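Local coordinates for protein L-lysine 6-oxidase (Marinomonas mediterranea, PDB 3WEU) that oxidises the side-chain amine of L-lysine with its cysteine tryptophylquinone cofactor, releasing ammonium and hydrogen peroxide that kills bacteria, at residues 48-53 / 647-652. Sequence-based numbering, arbitrary orientation.
With EDO (1,2-ethanediol), chain L.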
ATOM      1  N   ASN A  48      16.542  24.329 -28.053  1.00 15.64           N
ATOM      2  CA  ASN A  48      15.715  23.373 -27.323  1.00 16.91           C
ATOM      3  C   ASN A  48      16.173  23.129 -25.895  1.00 16.44           C
ATOM      4  O   ASN A  48      17.359  22.985 -25.674  1.00 16.38           O
ATOM      5  CB  ASN A  48      15.667  22.047 -28.059  1.00 20.83           C
ATOM      6  CG  ASN A  48      14.965  22.143 -29.421  1.00 26.60           C
ATOM      7  OD1 ASN A  48      14.053  22.901 -29.639  1.00 28.37           O
ATOM      8  ND2 ASN A  48      15.461  21.408 -30.338  1.00 35.11           N
ATOM      9  N   PHE A  49      15.243  23.064 -24.948  1.00 14.77           N
ATOM     10  CA  PHE A  49      15.616  22.832 -23.580  1.00 15.63           C
ATOM     11  C   PHE A  49      15.991  21.367 -23.345  1.00 15.72           C
ATOM     12  O   PHE A  49      16.693  21.033 -22.359  1.00 16.40           O
ATOM     13  CB  PHE A  49      14.442  23.154 -22.673  1.00 16.09           C
ATOM     14  CG  PHE A  49      14.117  24.596 -22.597  1.00 16.50           C
ATOM     15  CD1 PHE A  49      13.017  25.115 -23.273  1.00 16.33           C
ATOM     16  CD2 PHE A  49      14.916  25.452 -21.798  1.00 16.92           C
ATOM     17  CE1 PHE A  49      12.690  26.476 -23.172  1.00 16.61           C
ATOM     18  CE2 PHE A  49      14.561  26.818 -21.700  1.00 18.04           C
ATOM     19  CZ  PHE A  49      13.488  27.310 -22.398  1.00 15.88           C
ATOM     20  N   LYS A  50      15.463  20.502 -24.207  1.00 14.67           N
ATOM     21  CA  LYS A  50      15.643  19.060 -24.076  1.00 14.98           C
ATOM     22  C   LYS A  50      16.437  18.551 -25.276  1.00 16.43           C
ATOM     23  O   LYS A  50      16.423  19.139 -26.349  1.00 14.79           O
ATOM     24  CB  LYS A  50      14.320  18.311 -24.037  1.00 16.39           C
ATOM     25  CG  LYS A  50      13.405  18.748 -22.901  1.00 15.98           C
ATOM     26  CD  LYS A  50      12.289  17.770 -22.724  1.00 17.05           C
ATOM     27  CE  LYS A  50      11.233  18.266 -21.749  1.00 16.14           C
ATOM     28  NZ  LYS A  50      10.117  17.366 -21.565  1.00 15.13           N
ATOM     29  N   ASP A  51      17.134  17.458 -25.084  1.00 17.04           N
ATOM     30  CA  ASP A  51      17.827  16.833 -26.212  1.00 18.73           C
ATOM     31  C   ASP A  51      16.864  16.006 -27.010  1.00 23.09           C
ATOM     32  O   ASP A  51      15.652  15.965 -26.752  1.00 20.75           O
ATOM     33  CB  ASP A  51      19.012  16.001 -25.688  1.00 17.69           C
ATOM     34  CG  ASP A  51      18.620  14.789 -24.949  1.00 17.48           C
ATOM     35  OD1 ASP A  51      17.452  14.344 -24.913  1.00 20.29           O
ATOM     36  OD2 ASP A  51      19.518  14.219 -24.336  1.00 19.27           O
ATOM     37  N   GLU A  52      17.382  15.315 -28.024  1.00 24.67           N
ATOM     38  CA  GLU A  52      16.506  14.586 -28.928  1.00 27.89           C
ATOM     39  C   GLU A  52      15.777  13.464 -28.288  1.00 26.51           C
ATOM     40  O   GLU A  52      14.714  13.108 -28.750  1.00 26.89           O
ATOM     41  CB  GLU A  52      17.285  14.067 -30.161  1.00 33.70           C
ATOM     42  CG  GLU A  52      17.573  15.200 -31.133  1.00 41.98           C
ATOM     43  CD  GLU A  52      17.975  14.694 -32.520  1.00 56.37           C
ATOM     44  OE1 GLU A  52      18.581  13.595 -32.611  1.00 58.27           O
ATOM     45  OE2 GLU A  52      17.665  15.389 -33.518  1.00 67.84           O
ATOM     46  N   ALA A  53      16.308  12.898 -27.213  1.00 26.14           N
ATOM     47  CA  ALA A  53      15.629  11.826 -26.545  1.00 25.72           C
ATOM     48  C   ALA A  53      14.595  12.364 -25.580  1.00 25.94           C
ATOM     49  O   ALA A  53      13.930  11.597 -24.929  1.00 23.58           O
ATOM     50  CB  ALA A  53      16.643  10.976 -25.756  1.00 25.24           C
ATOM     51  N   GLU A 647       2.943  25.474 -24.087  1.00 12.24           N
ATOM     52  CA  GLU A 647       3.787  24.302 -23.869  1.00 12.18           C
ATOM     53  C   GLU A 647       4.665  24.105 -25.104  1.00 13.49           C
ATOM     54  O   GLU A 647       4.214  24.282 -26.250  1.00 13.58           O
ATOM     55  CB  GLU A 647       2.932  23.005 -23.791  1.00 13.33           C
ATOM     56  CG  GLU A 647       2.255  22.839 -22.443  1.00 13.96           C
ATOM     57  CD  GLU A 647       1.636  21.493 -22.231  1.00 15.82           C
ATOM     58  OE1 GLU A 647       1.184  20.911 -23.221  1.00 16.21           O
ATOM     59  OE2 GLU A 647       1.644  21.049 -21.081  1.00 15.30           O
ATOM     60  N   THR A 648       5.894  23.689 -24.864  1.00 14.20           N
ATOM     61  CA  THR A 648       6.813  23.198 -25.909  1.00 14.49           C
ATOM     62  C   THR A 648       7.545  21.978 -25.280  1.00 13.67           C
ATOM     63  O   THR A 648       7.761  21.947 -24.037  1.00 13.06           O
ATOM     64  CB  THR A 648       7.866  24.291 -26.308  1.00 15.37           C
ATOM     65  OG1 THR A 648       8.669  24.678 -25.179  1.00 14.60           O
ATOM     66  CG2 THR A 648       7.181  25.576 -26.878  1.00 17.20           C
ATOM     67  N   GLU A 649       7.971  21.045 -26.130  1.00 12.66           N
ATOM     68  CA  GLU A 649       8.891  19.988 -25.755  1.00 14.91           C
ATOM     69  C   GLU A 649       8.354  19.018 -24.676  1.00 15.09           C
ATOM     70  O   GLU A 649       9.129  18.298 -24.014  1.00 15.43           O
ATOM     71  CB  GLU A 649      10.243  20.547 -25.345  1.00 16.14           C
ATOM     72  CG  GLU A 649      10.937  21.343 -26.438  1.00 18.05           C
ATOM     73  CD  GLU A 649      12.361  21.695 -26.059  1.00 17.25           C
ATOM     74  OE1 GLU A 649      13.203  20.749 -26.013  1.00 17.08           O
ATOM     75  OE2 GLU A 649      12.634  22.910 -25.797  1.00 17.45           O
ATOM     76  N   ARG A 650       7.034  18.880 -24.602  1.00 14.92           N
ATOM     77  CA  ARG A 650       6.443  17.858 -23.690  1.00 14.22           C
ATOM     78  C   ARG A 650       6.725  16.499 -24.294  1.00 14.42           C
ATOM     79  O   ARG A 650       6.659  16.360 -25.499  1.00 15.39           O
ATOM     80  CB  ARG A 650       4.921  18.049 -23.562  1.00 15.41           C
ATOM     81  CG  ARG A 650       4.378  17.425 -22.280  1.00 15.39           C
ATOM     82  CD  ARG A 650       2.880  17.502 -22.128  1.00 15.71           C
ATOM     83  NE  ARG A 650       2.488  17.508 -20.716  1.00 16.41           N
ATOM     84  CZ  ARG A 650       1.795  16.558 -20.070  1.00 15.93           C
ATOM     85  NH1 ARG A 650       1.293  15.498 -20.672  1.00 16.57           N
ATOM     86  NH2 ARG A 650       1.579  16.709 -18.789  1.00 17.19           N
ATOM     87  N   ASN A 651       7.027  15.483 -23.491  1.00 16.79           N
ATOM     88  CA  ASN A 651       7.299  14.119 -24.043  1.00 16.94           C
ATOM     89  C   ASN A 651       5.960  13.387 -24.096  1.00 16.27           C
ATOM     90  O   ASN A 651       5.610  12.530 -23.214  1.00 17.87           O
ATOM     91  CB  ASN A 651       8.329  13.397 -23.220  1.00 17.76           C
ATOM     92  CG  ASN A 651       9.634  14.206 -23.028  1.00 21.29           C
ATOM     93  OD1 ASN A 651       9.843  15.230 -23.586  1.00 23.90           O
ATOM     94  ND2 ASN A 651      10.515  13.681 -22.260  1.00 23.03           N
ATOM     95  N   HIS A 652       5.214  13.733 -25.124  1.00 16.59           N
ATOM     96  CA  HIS A 652       3.835  13.284 -25.223  1.00 16.54           C
ATOM     97  C   HIS A 652       3.770  11.762 -25.320  1.00 19.89           C
ATOM     98  O   HIS A 652       2.787  11.136 -24.854  1.00 17.95           O
ATOM     99  CB  HIS A 652       3.154  13.837 -26.463  1.00 17.61           C
ATOM    100  CG  HIS A 652       3.039  15.315 -26.472  1.00 18.03           C
ATOM    101  ND1 HIS A 652       2.316  16.012 -25.534  1.00 18.01           N
ATOM    102  CD2 HIS A 652       3.610  16.240 -27.296  1.00 18.26           C
ATOM    103  CE1 HIS A 652       2.409  17.304 -25.808  1.00 19.91           C
ATOM    104  NE2 HIS A 652       3.188  17.466 -26.874  1.00 18.24           N
TER
HETATM  105  C1  EDO L 810      20.992  16.873 -29.184  1.00 32.99           C
HETATM  106  O1  EDO L 810      20.138  15.810 -28.835  1.00 32.31           O
HETATM  107  C2  EDO L 810      20.210  18.120 -29.036  1.00 32.59           C
HETATM  108  O2  EDO L 810      20.555  18.679 -27.745  1.00 27.26           O
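The carboxylate of Glu649 meets the ring of Phe49 at its edge, near the ring plane, with OE2 3.4 Å from CD1 and the two planes only 23° apart. Phe631, from the neighbouring strand 631-634, stacks on the same ring, while Arg633 and Pro253 also touch the Phe49 side chain. The carboxylate is held by two consecutive backbone amides. Phe49 N donates to OE2 at 2.7 Å, nearly straight (164°) and onto the syn lone pair; Lys50 N reaches OE1 at 2.9 Å, also from the syn side but somewhat out of the carboxylate plane. Bound through both oxygens, the carboxylate is restrained from turning, and its negative charge is probably dispersed.

Lys50 makes the reciprocal contact. Its side chain slides past that of Glu649 in the opposite direction, extended beyond CG, with NZ anti to CG (chi4 179°), and the ammonium ends 6.4 Å from Glu649 OE1. NZ gives one hydrogen bond to Glu649 O at 2.8 Å and another to Asn651 OD1 at 3.0 Å, approaching the latter from above the amide plane. The carbonyls of Ser627 and Leu629 also accept from NZ, so four oxygens surround the ammonium of this buried residue. Asn651, centre of an inverse gamma turn, uses ND2 to bind Gly54 O, adding a further bond to the same loop just past Ala53.

Reciprocal exchange of side-chain and main-chain bonds thus joins the loop between strands 42-43 and 58-66, in the N-terminal family region, to the turn that follows strand 645-648, antiparallel partner of 631-634: a carboxylate bridging successive loop amides, answered by a lysine that gathers carbonyl oxygens.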